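Local coordinates for NikO protein (Streptomyces tendae, PDB 4FQD) that transfers an enolpyruvyl group from phosphoenolpyruvate in nikkomycin biosynthesis and belongs to the MurA branch of the EPSP synthase family, at residues G149-T154 with C173-L178; V269-A274 with R439-D444; V414-A419 with E443-L448. The protein carries 4 engineered substitutions. All coordinates share one frame; numbering follows the deposited sequence.

Overall arrangement
The three contacts are divided between the two lobes of an inside-out alpha/beta barrel enzyme, in which helices fill each lobe and sheets lie outside. Contact 1 closes first along the chain and joins the loop after helix 142-149 to edge strand 174-176. Contacts 2 and 3 pack the other lobe, where helices 265-278 and 409-419 both meet helix 441-447; the two contacts share Glu443 and Asp444. Their centres lie about 6 Å apart, whereas the centre of contact 1 is about 39 Å from that of contact 2 and 44 Å from that of contact 3, across the chain's centre. In this family the substrates bind in the cleft between the lobes.

Contact 1: residues G149-T154 with C173-L178; sequences GRFGVT and CTIDML
A Schellman motif following helix 142-149 presents Arg150 and Phe151 to Cys173, just before strand 174-176, and to Ile175 in the middle of it. Gly152 takes a positive phi of 104°, and its N bonds to Gly149 O at 3.2 Å across the type I turn. Arg150 points its CB at the strand, and Phe151 comes nearer with the end of its ring. Ile175 is the centre of the packing. Its CG2 branch sits over one face of the Arg150 guanidinium, displaced toward the rim, with CG2 3.3 Å from NH1. Its other branch ends in CD1, which lies 4.0 Å from Phe151 CE1 and meets that ring obliquely, while also brushing the Arg150 methylene CD. Arg150 gets there with CG beside its backbone N (chi1 -58°) and a chain stretched from CG to NE, which carries the charged end along the strand. One water lies in the guanidinium plane at its edge. It accepts from Arg150 NH1 at 2.9 Å and from Asp176 N at 3.1 Å, coupling side chain to strand backbone. The NH2 of the same group is held in a salt bridge to Asp179, so both terminal nitrogens have a partner. At the other end of the contact, Cys173 CB packs 3.9 Å from Arg150 O. Beyond Ile175, the strand ends in an Asx turn, Leu178 N donating to Asp176 OD1, an oxygen that is also bonded to His214 ND1. Strand 174-176 is an edge strand of its sheet within the chain, parallel to strand 209-213, where Ile175 makes backbone hydrogen bonds with Thr211 and Gln213. Phe151 is buried against Met202 of helix 192-204 and Thr210 of strand 209-213, which ties the loop to both the helical layer and the sheet of this lobe.

Contact 2: residues V269-A274 with R439-D444; sequences VTWICA and RDLVED
Trp271 of helix 265-278 presents its six-membered ring to Leu441 and Asp444 in the first turn of helix 441-447, a buried helix-to-helix contact inside one lobe of the inverse alpha/beta barrel. The second segment begins with Arg439, whose NH2 serves two acidic residues further on. It donates to Asp444 OD1 at 2.9 Å, almost exactly within the guanidinium plane, and to Glu443 OE2 at 3.1 Å, there tilted 21° from it. This salt-bridge network spans the start of the helix, and one face of the guanidinium is covered near its rim by Asp440 CB. Asp440 itself is the N-cap: its OD1 accepts a weak bond from Glu443 N at 3.3 Å, and its carbonyl O takes the N-H of Asp444. Leu441 comes next, and the end of its side chain reaches the indole. With CG anti to the backbone N (chi1 -177°), it slides past the ring in the opposite direction, its CD1 lying 4.0 Å from Trp271 CZ2 at an oblique angle. Farther along, Asp444 divides its work: its carboxylate goes to Arg439, while its methylene meets the rim of the indole. On the Trp271 side, NE1 is bonded to Glu267 OE2 one turn earlier, which helps to fix the rotation of the ring, and Ile285 of strand 283-286 packs against the indole. Asp444 CB reaches the ring at its edge, near the plane, 3.7 Å from Trp271 CH2.

Contact 3: residues V414-A419 with E443-L448; sequences VLLLAA and EDLVKL
Between segments 414-419 and 443-448 the nearest CA atoms are those of Leu417 and Leu445, 9.1 Å apart, a spacing bridged by side chains alone. Leu445 meets Leu416 through CD1, tip to tip, this methyl lying 3.6 Å from CD2 and 3.9 Å from CG of Leu416. Leu417 CD2 lies near both methyls of Leu445 but is looser, 4.2 Å from Leu445 CD1. Leu416 points its CB at the other helix and keeps CG anti to the backbone N (chi1 -179°), which extends the branch across the gap. Leu445 instead holds CG beside its own N. Its CD2 also packs on Trp271 of helix 265-278, 3.6 Å from CZ3 of that ring. Leu24, Leu420 and Ala450 also touch Leu445, and Leu417 packs on Phe346 and Leu349 of helix 344-351, so the contact is buried and wholly apolar. On the far side of helix 441-447, Lys447 NZ makes a long, weak ion pair with Asp444 OD1, an oxygen whose stronger partner is Arg439. Such close packing of aliphatic side chains between helices that lie inside a shell of sheets belongs to the inverse alpha/beta barrel lobe of the EPSP synthase and MurA family.

Contact 1: residues G149-T154 with C173-L178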
loop_
_atom_site.group_PDB
_atom_site.type_symbol
_atom_site.label_atom_id
_atom_site.label_comp_id
_atom_site.label_asym_id
_atom_site.label_seq_id
_atom_site.Cartn_x
_atom_site.Cartn_y
_atom_site.Cartn_z
ATOM N N GLY A 149 12.004 -25.495 17.776
ATOM C CA GLY A 149 11.431 -26.828 17.739
ATOM C C GLY A 149 11.910 -27.642 16.550
ATOM O O GLY A 149 11.986 -28.868 16.618
ATOM N N ARG A 150 12.238 -26.956 15.460
ATOM C CA ARG A 150 12.724 -27.625 14.258
ATOM C C ARG A 150 14.161 -28.099 14.428
ATOM O O ARG A 150 14.641 -28.933 13.661
ATOM C CB ARG A 150 12.630 -26.698 13.046
ATOM C CG ARG A 150 11.236 -26.179 12.762
ATOM C CD ARG A 150 11.076 -25.874 11.286
ATOM N NE ARG A 150 9.925 -25.020 11.017
ATOM C CZ ARG A 150 9.511 -24.694 9.798
ATOM N NH1 ARG A 150 10.151 -25.161 8.735
ATOM N NH2 ARG A 150 8.456 -23.907 9.640
ATOM N N PHE A 151 14.844 -27.557 15.431
ATOM C CA PHE A 151 16.217 -27.953 15.728
ATOM C C PHE A 151 16.251 -29.047 16.794
ATOM O O PHE A 151 17.323 -29.475 17.219
ATOM C CB PHE A 151 17.048 -26.749 16.183
ATOM C CG PHE A 151 17.320 -25.748 15.093
ATOM C CD1 PHE A 151 16.383 -24.778 14.775
ATOM C CD2 PHE A 151 18.516 -25.768 14.394
ATOM C CE1 PHE A 151 16.629 -23.854 13.776
ATOM C CE2 PHE A 151 18.769 -24.845 13.395
ATOM C CZ PHE A 151 17.824 -23.888 13.086
ATOM N N GLY A 152 15.074 -29.489 17.226
ATOM C CA GLY A 152 14.976 -30.580 18.179
ATOM C C GLY A 152 14.650 -30.165 19.603
ATOM O O GLY A 152 14.634 -31.001 20.506
ATOM N N VAL A 153 14.391 -28.878 19.808
ATOM C CA VAL A 153 14.058 -28.371 21.137
ATOM C C VAL A 153 12.630 -28.738 21.538
ATOM O O VAL A 153 11.682 -28.492 20.791
ATOM C CB VAL A 153 14.242 -26.842 21.225
ATOM C CG1 VAL A 153 13.761 -26.318 22.570
ATOM C CG2 VAL A 153 15.697 -26.471 20.995
ATOM N N THR A 154 12.486 -29.331 22.720
ATOM C CA THR A 154 11.180 -29.733 23.230
ATOM C C THR A 154 10.650 -28.707 24.228
ATOM O O THR A 154 11.405 -28.172 25.041
ATOM C CB THR A 154 11.246 -31.123 23.901
ATOM O OG1 THR A 154 11.746 -32.085 22.965
ATOM C CG2 THR A 154 9.870 -31.563 24.382
ATOM N N CYS A 173 18.532 -28.026 10.023
ATOM C CA CYS A 173 17.244 -28.062 9.339
ATOM C C CYS A 173 17.221 -27.115 8.134
ATOM O O CYS A 173 18.058 -26.220 8.021
ATOM C CB CYS A 173 16.119 -27.709 10.321
ATOM S SG CYS A 173 14.449 -27.906 9.662
ATOM N N THR A 174 16.267 -27.327 7.232
ATOM C CA THR A 174 16.087 -26.453 6.081
ATOM C C THR A 174 14.747 -25.740 6.208
ATOM O O THR A 174 13.694 -26.363 6.085
ATOM C CB THR A 174 16.111 -27.252 4.769
ATOM O OG1 THR A 174 17.351 -27.962 4.668
ATOM C CG2 THR A 174 15.955 -26.324 3.570
ATOM N N ILE A 175 14.787 -24.436 6.461
ATOM C CA ILE A 175 13.567 -23.680 6.725
ATOM C C ILE A 175 13.335 -22.557 5.721
ATOM O O ILE A 175 14.254 -21.811 5.385
ATOM C CB ILE A 175 13.592 -23.043 8.127
ATOM C CG1 ILE A 175 14.125 -24.029 9.168
ATOM C CG2 ILE A 175 12.208 -22.539 8.509
ATOM C CD1 ILE A 175 14.242 -23.432 10.557
ATOM N N ASP A 176 12.098 -22.442 5.251
ATOM C CA ASP A 176 11.681 -21.288 4.472
ATOM C C ASP A 176 11.080 -20.275 5.438
ATOM O O ASP A 176 10.062 -20.546 6.073
ATOM C CB ASP A 176 10.648 -21.695 3.421
ATOM C CG ASP A 176 10.470 -20.644 2.339
ATOM O OD1 ASP A 176 10.769 -19.458 2.593
ATOM O OD2 ASP A 176 10.027 -21.007 1.229
ATOM N N MET A 177 11.712 -19.111 5.551
ATOM C CA MET A 177 11.291 -18.100 6.521
ATOM C C MET A 177 9.924 -17.496 6.218
ATOM O O MET A 177 9.351 -16.799 7.056
ATOM C CB MET A 177 12.343 -16.998 6.646
ATOM C CG MET A 177 13.623 -17.471 7.297
ATOM S SD MET A 177 13.281 -18.115 8.944
ATOM C CE MET A 177 14.289 -19.582 8.945
ATOM N N LEU A 178 9.400 -17.765 5.027
ATOM C CA LEU A 178 8.066 -17.297 4.665
ATOM C C LEU A 178 6.995 -18.037 5.462
ATOM O O LEU A 178 5.829 -17.642 5.476
ATOM C CB LEU A 178 7.824 -17.454 3.164
ATOM C CG LEU A 178 8.748 -16.635 2.260
ATOM C CD1 LEU A 178 8.318 -16.739 0.806
ATOM C CD2 LEU A 178 8.790 -15.185 2.712
HETATM O O HOH W 1 9.992 -24.637 5.927
#

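Contact 2: residues V269-A274 with R439-D444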
loop_
_atom_site.group_PDB
_atom_site.type_symbol
_atom_site.label_atom_id
_atom_site.label_comp_id
_atom_site.label_asym_id
_atom_site.label_seq_id
_atom_site.Cartn_x
_atom_site.Cartn_y
_atom_site.Cartn_z
ATOM N N VAL A 269 15.177 8.711 11.620
ATOM C CA VAL A 269 13.864 9.105 11.126
ATOM C C VAL A 269 13.253 10.172 12.027
ATOM O O VAL A 269 12.709 11.169 11.547
ATOM C CB VAL A 269 12.905 7.896 11.059
ATOM C CG1 VAL A 269 11.498 8.344 10.682
ATOM C CG2 VAL A 269 13.423 6.860 10.075
ATOM N N THR A 270 13.364 9.959 13.334
ATOM C CA THR A 270 12.807 10.872 14.326
ATOM C C THR A 270 13.398 12.274 14.210
ATOM O O THR A 270 12.675 13.267 14.279
ATOM C CB THR A 270 13.030 10.345 15.758
ATOM O OG1 THR A 270 12.475 9.030 15.878
ATOM C CG2 THR A 270 12.373 11.263 16.776
ATOM N N TRP A 271 14.712 12.350 14.029
ATOM C CA TRP A 271 15.387 13.639 13.939
ATOM C C TRP A 271 15.140 14.342 12.607
ATOM O O TRP A 271 15.077 15.570 12.549
ATOM C CB TRP A 271 16.889 13.489 14.197
ATOM C CG TRP A 271 17.218 13.213 15.629
ATOM C CD1 TRP A 271 17.846 12.110 16.129
ATOM C CD2 TRP A 271 16.926 14.052 16.753
ATOM N NE1 TRP A 271 17.969 12.213 17.494
ATOM C CE2 TRP A 271 17.411 13.397 17.901
ATOM C CE3 TRP A 271 16.305 15.298 16.899
ATOM C CZ2 TRP A 271 17.295 13.942 19.177
ATOM C CZ3 TRP A 271 16.190 15.837 18.165
ATOM C CH2 TRP A 271 16.683 15.160 19.288
ATOM N N ILE A 272 15.005 13.561 11.541
ATOM C CA ILE A 272 14.667 14.114 10.234
ATOM C C ILE A 272 13.276 14.739 10.292
ATOM O O ILE A 272 13.053 15.834 9.775
ATOM C CB ILE A 272 14.717 13.040 9.132
ATOM C CG1 ILE A 272 16.159 12.575 8.909
ATOM C CG2 ILE A 272 14.135 13.574 7.833
ATOM C CD1 ILE A 272 16.290 11.449 7.904
ATOM N N CYS A 273 12.350 14.038 10.940
ATOM C CA CYS A 273 10.998 14.544 11.136
ATOM C C CYS A 273 11.015 15.826 11.961
ATOM O O CYS A 273 10.281 16.771 11.673
ATOM C CB CYS A 273 10.129 13.489 11.825
ATOM S SG CYS A 273 8.454 14.041 12.225
ATOM N N ALA A 274 11.864 15.851 12.982
ATOM C CA ALA A 274 11.983 17.012 13.857
ATOM C C ALA A 274 12.615 18.199 13.136
ATOM O O ALA A 274 12.158 19.334 13.275
ATOM C CB ALA A 274 12.785 16.657 15.101
ATOM N N ARG A 439 17.973 7.569 24.398
ATOM C CA ARG A 439 18.779 7.793 25.592
ATOM C C ARG A 439 18.066 8.772 26.516
ATOM O O ARG A 439 17.810 8.473 27.682
ATOM C CB ARG A 439 20.150 8.351 25.210
ATOM C CG ARG A 439 21.080 8.565 26.391
ATOM C CD ARG A 439 22.215 9.511 26.037
ATOM N NE ARG A 439 21.718 10.835 25.675
ATOM C CZ ARG A 439 21.443 11.795 26.552
ATOM N NH1 ARG A 439 21.614 11.582 27.850
ATOM N NH2 ARG A 439 20.994 12.971 26.133
ATOM N N ASP A 440 17.750 9.941 25.972
ATOM C CA ASP A 440 17.022 10.974 26.695
ATOM C C ASP A 440 16.494 11.977 25.677
ATOM O O ASP A 440 17.074 13.048 25.490
ATOM C CB ASP A 440 17.936 11.670 27.704
ATOM C CG ASP A 440 17.164 12.374 28.803
ATOM O OD1 ASP A 440 15.995 12.750 28.571
ATOM O OD2 ASP A 440 17.731 12.555 29.903
ATOM N N LEU A 441 15.398 11.614 25.017
ATOM C CA LEU A 441 14.842 12.412 23.928
ATOM C C LEU A 441 14.455 13.820 24.370
ATOM O O LEU A 441 14.636 14.784 23.625
ATOM C CB LEU A 441 13.633 11.703 23.310
ATOM C CG LEU A 441 12.985 12.388 22.103
ATOM C CD1 LEU A 441 13.999 12.582 20.986
ATOM C CD2 LEU A 441 11.786 11.592 21.613
ATOM N N VAL A 442 13.925 13.934 25.584
ATOM C CA VAL A 442 13.538 15.231 26.127
ATOM C C VAL A 442 14.751 16.147 26.283
ATOM O O VAL A 442 14.727 17.298 25.851
ATOM C CB VAL A 442 12.817 15.086 27.482
ATOM C CG1 VAL A 442 12.644 16.444 28.143
ATOM C CG2 VAL A 442 11.471 14.404 27.293
ATOM N N GLU A 443 15.811 15.622 26.889
ATOM C CA GLU A 443 17.034 16.390 27.102
ATOM C C GLU A 443 17.659 16.843 25.786
ATOM O O GLU A 443 18.125 17.977 25.670
ATOM C CB GLU A 443 18.047 15.575 27.907
ATOM C CG GLU A 443 19.380 16.276 28.108
ATOM C CD GLU A 443 20.417 15.381 28.759
ATOM O OE1 GLU A 443 20.142 14.850 29.857
ATOM O OE2 GLU A 443 21.503 15.201 28.170
ATOM N N ASP A 444 17.665 15.953 24.798
ATOM C CA ASP A 444 18.228 16.267 23.488
ATOM C C ASP A 444 17.435 17.359 22.779
ATOM O O ASP A 444 18.009 18.222 22.114
ATOM C CB ASP A 444 18.304 15.013 22.614
ATOM C CG ASP A 444 19.393 14.059 23.059
ATOM O OD1 ASP A 444 20.356 14.519 23.707
ATOM O OD2 ASP A 444 19.290 12.850 22.758
#

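Contact 3: residues V414-A419 with E443-L448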
loop_
_atom_site.group_PDB
_atom_site.type_symbol
_atom_site.label_atom_id
_atom_site.label_comp_id
_atom_site.label_asym_id
_atom_site.label_seq_id
_atom_site.Cartn_x
_atom_site.Cartn_y
_atom_site.Cartn_z
ATOM N N VAL A 414 6.367 10.856 18.688
ATOM C CA VAL A 414 5.669 11.627 17.663
ATOM C C VAL A 414 4.706 12.655 18.266
ATOM O O VAL A 414 4.472 13.713 17.680
ATOM C CB VAL A 414 4.933 10.710 16.650
ATOM C CG1 VAL A 414 3.724 10.043 17.294
ATOM C CG2 VAL A 414 4.523 11.498 15.413
ATOM N N LEU A 415 4.161 12.350 19.439
ATOM C CA LEU A 415 3.286 13.288 20.133
ATOM C C LEU A 415 4.094 14.459 20.674
ATOM O O LEU A 415 3.642 15.605 20.654
ATOM C CB LEU A 415 2.534 12.598 21.271
ATOM C CG LEU A 415 1.419 11.636 20.859
ATOM C CD1 LEU A 415 0.741 11.044 22.084
ATOM C CD2 LEU A 415 0.414 12.340 19.966
ATOM N N LEU A 416 5.295 14.159 21.155
ATOM C CA LEU A 416 6.185 15.176 21.695
ATOM C C LEU A 416 6.633 16.142 20.603
ATOM O O LEU A 416 6.735 17.346 20.834
ATOM C CB LEU A 416 7.398 14.521 22.359
ATOM C CG LEU A 416 8.424 15.451 23.006
ATOM C CD1 LEU A 416 7.748 16.396 23.985
ATOM C CD2 LEU A 416 9.501 14.635 23.706
ATOM N N LEU A 417 6.892 15.610 19.413
ATOM C CA LEU A 417 7.302 16.431 18.280
ATOM C C LEU A 417 6.158 17.318 17.805
ATOM O O LEU A 417 6.359 18.490 17.484
ATOM C CB LEU A 417 7.792 15.553 17.126
ATOM C CG LEU A 417 9.035 14.702 17.381
ATOM C CD1 LEU A 417 9.409 13.920 16.132
ATOM C CD2 LEU A 417 10.195 15.568 17.846
ATOM N N ALA A 418 4.957 16.750 17.762
ATOM C CA ALA A 418 3.774 17.483 17.331
ATOM C C ALA A 418 3.401 18.568 18.336
ATOM O O ALA A 418 2.946 19.647 17.956
ATOM C CB ALA A 418 2.610 16.529 17.118
ATOM N N ALA A 419 3.601 18.277 19.617
ATOM C CA ALA A 419 3.307 19.235 20.678
ATOM C C ALA A 419 4.231 20.446 20.601
ATOM O O ALA A 419 3.828 21.566 20.914
ATOM C CB ALA A 419 3.417 18.570 22.039
ATOM N N GLU A 443 15.811 15.622 26.889
ATOM C CA GLU A 443 17.034 16.390 27.102
ATOM C C GLU A 443 17.659 16.843 25.786
ATOM O O GLU A 443 18.125 17.977 25.670
ATOM C CB GLU A 443 18.047 15.575 27.907
ATOM C CG GLU A 443 19.380 16.276 28.108
ATOM C CD GLU A 443 20.417 15.381 28.759
ATOM O OE1 GLU A 443 20.142 14.850 29.857
ATOM O OE2 GLU A 443 21.503 15.201 28.170
ATOM N N ASP A 444 17.665 15.953 24.798
ATOM C CA ASP A 444 18.228 16.267 23.488
ATOM C C ASP A 444 17.435 17.359 22.779
ATOM O O ASP A 444 18.009 18.222 22.114
ATOM C CB ASP A 444 18.304 15.013 22.614
ATOM C CG ASP A 444 19.393 14.059 23.059
ATOM O OD1 ASP A 444 20.356 14.519 23.707
ATOM O OD2 ASP A 444 19.290 12.850 22.758
ATOM N N LEU A 445 16.113 17.317 22.924
ATOM C CA LEU A 445 15.243 18.319 22.317
ATOM C C LEU A 445 15.394 19.675 23.000
ATOM O O LEU A 445 15.526 20.700 22.331
ATOM C CB LEU A 445 13.783 17.862 22.361
ATOM C CG LEU A 445 13.376 16.813 21.323
ATOM C CD1 LEU A 445 11.975 16.299 21.601
ATOM C CD2 LEU A 445 13.463 17.393 19.921
ATOM N N VAL A 446 15.370 19.668 24.330
ATOM C CA VAL A 446 15.561 20.880 25.123
ATOM C C VAL A 446 16.887 21.550 24.767
ATOM O O VAL A 446 16.990 22.778 24.724
ATOM C CB VAL A 446 15.519 20.565 26.637
ATOM C CG1 VAL A 446 16.050 21.734 27.458
ATOM C CG2 VAL A 446 14.103 20.201 27.065
ATOM N N LYS A 447 17.891 20.725 24.488
ATOM C CA LYS A 447 19.210 21.204 24.104
ATOM C C LYS A 447 19.149 21.997 22.800
ATOM O O LYS A 447 19.981 22.871 22.553
ATOM C CB LYS A 447 20.163 20.018 23.954
ATOM C CG LYS A 447 21.634 20.377 24.000
ATOM C CD LYS A 447 22.498 19.143 23.793
ATOM C CE LYS A 447 22.191 18.068 24.826
ATOM N NZ LYS A 447 22.965 16.821 24.571
ATOM N N LEU A 448 18.156 21.689 21.970
ATOM C CA LEU A 448 17.984 22.369 20.691
ATOM C C LEU A 448 17.134 23.631 20.825
ATOM O O LEU A 448 16.980 24.386 19.866
ATOM C CB LEU A 448 17.356 21.427 19.662
ATOM C CG LEU A 448 18.151 20.175 19.290
ATOM C CD1 LEU A 448 17.356 19.316 18.319
ATOM C CD2 LEU A 448 19.499 20.552 18.697
#